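Local atomic coordinates of effector protein HopAB2 (Pseudomonas syringae pv. tomato, PDB entry 3TL8), a protein that acts inside plant cells as a secreted virulence factor that suppresses immunity-related cell death, yet triggers resistance in tomato when recognised by the host Pto protein. Residues Arg45-Gln49 and Gln50-Leu54. Sequence-based numbering, arbitrary orientation.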
ATOM      1  N   ARG B  45     -12.526   7.716  25.724  1.00 72.48           N
ATOM      2  CA  ARG B  45     -13.215   8.055  26.964  1.00 74.13           C
ATOM      3  C   ARG B  45     -12.199   8.381  28.042  1.00 80.07           C
ATOM      4  O   ARG B  45     -12.334   9.382  28.739  1.00 86.44           O
ATOM      5  CB  ARG B  45     -14.113   6.913  27.432  1.00 73.70           C
ATOM      6  CG  ARG B  45     -15.549   7.023  26.961  1.00 80.25           C
ATOM      7  CD  ARG B  45     -16.464   6.150  27.807  1.00 82.81           C
ATOM      8  NE  ARG B  45     -16.066   4.746  27.776  1.00 75.40           N
ATOM      9  CZ  ARG B  45     -16.406   3.904  26.809  1.00 71.93           C
ATOM     10  NH1 ARG B  45     -17.141   4.332  25.795  1.00 79.71           N
ATOM     11  NH2 ARG B  45     -16.009   2.639  26.851  1.00 67.35           N
ATOM     12  N   GLY B  46     -11.179   7.535  28.164  1.00 80.55           N
ATOM     13  CA  GLY B  46     -10.124   7.733  29.144  1.00 82.17           C
ATOM     14  C   GLY B  46      -9.347   9.022  28.936  1.00 84.85           C
ATOM     15  O   GLY B  46      -9.054   9.739  29.897  1.00 88.25           O
ATOM     16  N   LEU B  47      -9.014   9.317  27.680  1.00 76.52           N
ATOM     17  CA  LEU B  47      -8.279  10.532  27.344  1.00 72.95           C
ATOM     18  C   LEU B  47      -9.099  11.774  27.685  1.00 70.87           C
ATOM     19  O   LEU B  47      -8.546  12.806  28.058  1.00 74.87           O
ATOM     20  CB  LEU B  47      -7.894  10.550  25.859  1.00 69.10           C
ATOM     21  CG  LEU B  47      -7.189   9.320  25.283  1.00 66.01           C
ATOM     22  CD1 LEU B  47      -7.127   9.418  23.772  1.00 64.87           C
ATOM     23  CD2 LEU B  47      -5.800   9.140  25.877  1.00 69.81           C
ATOM     24  N   VAL B  48     -10.416  11.677  27.535  1.00 69.80           N
ATOM     25  CA  VAL B  48     -11.298  12.770  27.924  1.00 85.01           C
ATOM     26  C   VAL B  48     -11.378  12.798  29.449  1.00 93.04           C
ATOM     27  O   VAL B  48     -11.479  13.862  30.068  1.00 91.44           O
ATOM     28  CB  VAL B  48     -12.711  12.623  27.327  1.00 91.23           C
ATOM     29  CG1 VAL B  48     -13.529  13.882  27.582  1.00 92.02           C
ATOM     30  CG2 VAL B  48     -12.640  12.337  25.834  1.00 92.09           C
ATOM     31  N   GLN B  49     -11.321  11.612  30.044  1.00 94.22           N
ATOM     32  CA  GLN B  49     -11.324  11.481  31.487  1.00 99.40           C
ATOM     33  C   GLN B  49     -10.101  12.161  32.086  1.00101.59           C
ATOM     34  O   GLN B  49     -10.193  12.813  33.126  1.00105.61           O
ATOM     35  CB  GLN B  49     -11.331  10.008  31.890  1.00104.45           C
ATOM     36  CG  GLN B  49     -10.364   9.702  33.025  1.00112.30           C
ATOM     37  CD  GLN B  49     -10.376   8.249  33.438  1.00115.34           C
ATOM     38  OE1 GLN B  49     -10.104   7.358  32.631  1.00113.47           O
ATOM     39  NE2 GLN B  49     -10.693   7.999  34.704  1.00114.24           N
ATOM     40  N   GLN B  50      -8.955  12.006  31.430  1.00 98.33           N
ATOM     41  CA  GLN B  50      -7.699  12.513  31.974  1.00 96.49           C
ATOM     42  C   GLN B  50      -7.371  13.932  31.514  1.00 84.89           C
ATOM     43  O   GLN B  50      -6.208  14.337  31.506  1.00 80.83           O
ATOM     44  CB  GLN B  50      -6.551  11.555  31.658  1.00104.70           C
ATOM     45  CG  GLN B  50      -6.771  10.166  32.226  1.00114.35           C
ATOM     46  CD  GLN B  50      -5.612   9.229  31.967  1.00125.12           C
ATOM     47  OE1 GLN B  50      -4.552   9.639  31.489  1.00129.14           O
ATOM     48  NE2 GLN B  50      -5.809   7.954  32.286  1.00127.53           N
ATOM     49  N   GLY B  51      -8.401  14.678  31.128  1.00 79.42           N
ATOM     50  CA  GLY B  51      -8.243  16.080  30.782  1.00 81.09           C
ATOM     51  C   GLY B  51      -7.269  16.337  29.652  1.00 84.98           C
ATOM     52  O   GLY B  51      -6.835  17.473  29.440  1.00 82.55           O
ATOM     53  N   VAL B  52      -6.920  15.278  28.926  1.00 86.42           N
ATOM     54  CA  VAL B  52      -6.030  15.400  27.778  1.00 77.72           C
ATOM     55  C   VAL B  52      -6.578  16.459  26.835  1.00 76.18           C
ATOM     56  O   VAL B  52      -7.792  16.596  26.669  1.00 75.09           O
ATOM     57  CB  VAL B  52      -5.879  14.054  27.031  1.00 75.64           C
ATOM     58  CG1 VAL B  52      -5.153  14.250  25.709  1.00 70.45           C
ATOM     59  CG2 VAL B  52      -5.148  13.029  27.898  1.00 73.24           C
ATOM     60  N   ASN B  53      -5.686  17.233  26.236  1.00 79.75           N
ATOM     61  CA  ASN B  53      -6.119  18.209  25.253  1.00 92.84           C
ATOM     62  C   ASN B  53      -6.403  17.490  23.937  1.00 94.34           C
ATOM     63  O   ASN B  53      -5.504  16.890  23.342  1.00 81.03           O
ATOM     64  CB  ASN B  53      -5.070  19.306  25.073  1.00 99.81           C
ATOM     65  CG  ASN B  53      -5.621  20.521  24.341  1.00110.76           C
ATOM     66  OD1 ASN B  53      -6.664  20.448  23.685  1.00110.84           O
ATOM     67  ND2 ASN B  53      -4.913  21.640  24.438  1.00117.96           N
ATOM     68  N   LEU B  54      -7.656  17.547  23.494  1.00100.53           N
ATOM     69  CA  LEU B  54      -8.115  16.742  22.360  1.00 97.14           C
ATOM     70  C   LEU B  54      -8.024  17.427  20.992  1.00 99.94           C
ATOM     71  O   LEU B  54      -7.520  16.831  20.042  1.00 99.64           O
ATOM     72  CB  LEU B  54      -9.526  16.201  22.615  1.00 85.07           C
ATOM     73  CG  LEU B  54      -9.607  15.214  23.782  1.00 78.37           C
ATOM     74  CD1 LEU B  54     -10.868  14.384  23.698  1.00 76.33           C
ATOM     75  CD2 LEU B  54      -8.384  14.309  23.809  1.00 75.51           C
TER
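The carbonyl oxygen of Gly46 accepts the last regular turn-to-turn bond of helix 29-49, from Gln50 N at 2.7 Å. The donor sits 19° out of the carbonyl plane, and the N-H points at the oxygen at 138°, so the bond is short but bent. The side chain of Gln50 starts out beside the same oxygen: with CG placed beside its own backbone N (chi1 -59°), the methylene comes to 3.3 Å from Gly46 O. Beyond CG the chain runs extended, and its amide nitrogen NE2 is hydrogen-bonded to OD1 of Asn81, at the end of helix 73-81. CG of Gln49 approaches CG of Gln50 to 3.7 Å.

How a helix can be ended and the chain redirected is well illustrated by what follows, a Schellman motif. Gly51, at the C-prime position, adopts positive phi, a conformation that favours glycine, and two weak hydrogen bonds close the end: Val52 N reaches back to Leu47 O at 3.1 Å, and Gly51 N to Val48 O at 3.4 Å. Val52 CB also lies 3.1 Å from Leu47 O, with CG2 close by, which probably limits solvent access to that oxygen.

Past the turn, apolar side chains bridge the corner to helix 54-65 within the BAK1-binding domain. CD1 of Leu54 meets CG2 of Val48 at 3.4 Å, the two side chains crossing at about a right angle, while the other methyl of Leu54, CD2, faces CB of Leu47 more loosely. Leu47 and Leu54 also rest on helix 98-109, through Leu102 and Met109 respectively, and OD1 of Asn53, the N-cap residue of the next helix, makes a weak hydrogen bond to His56 N.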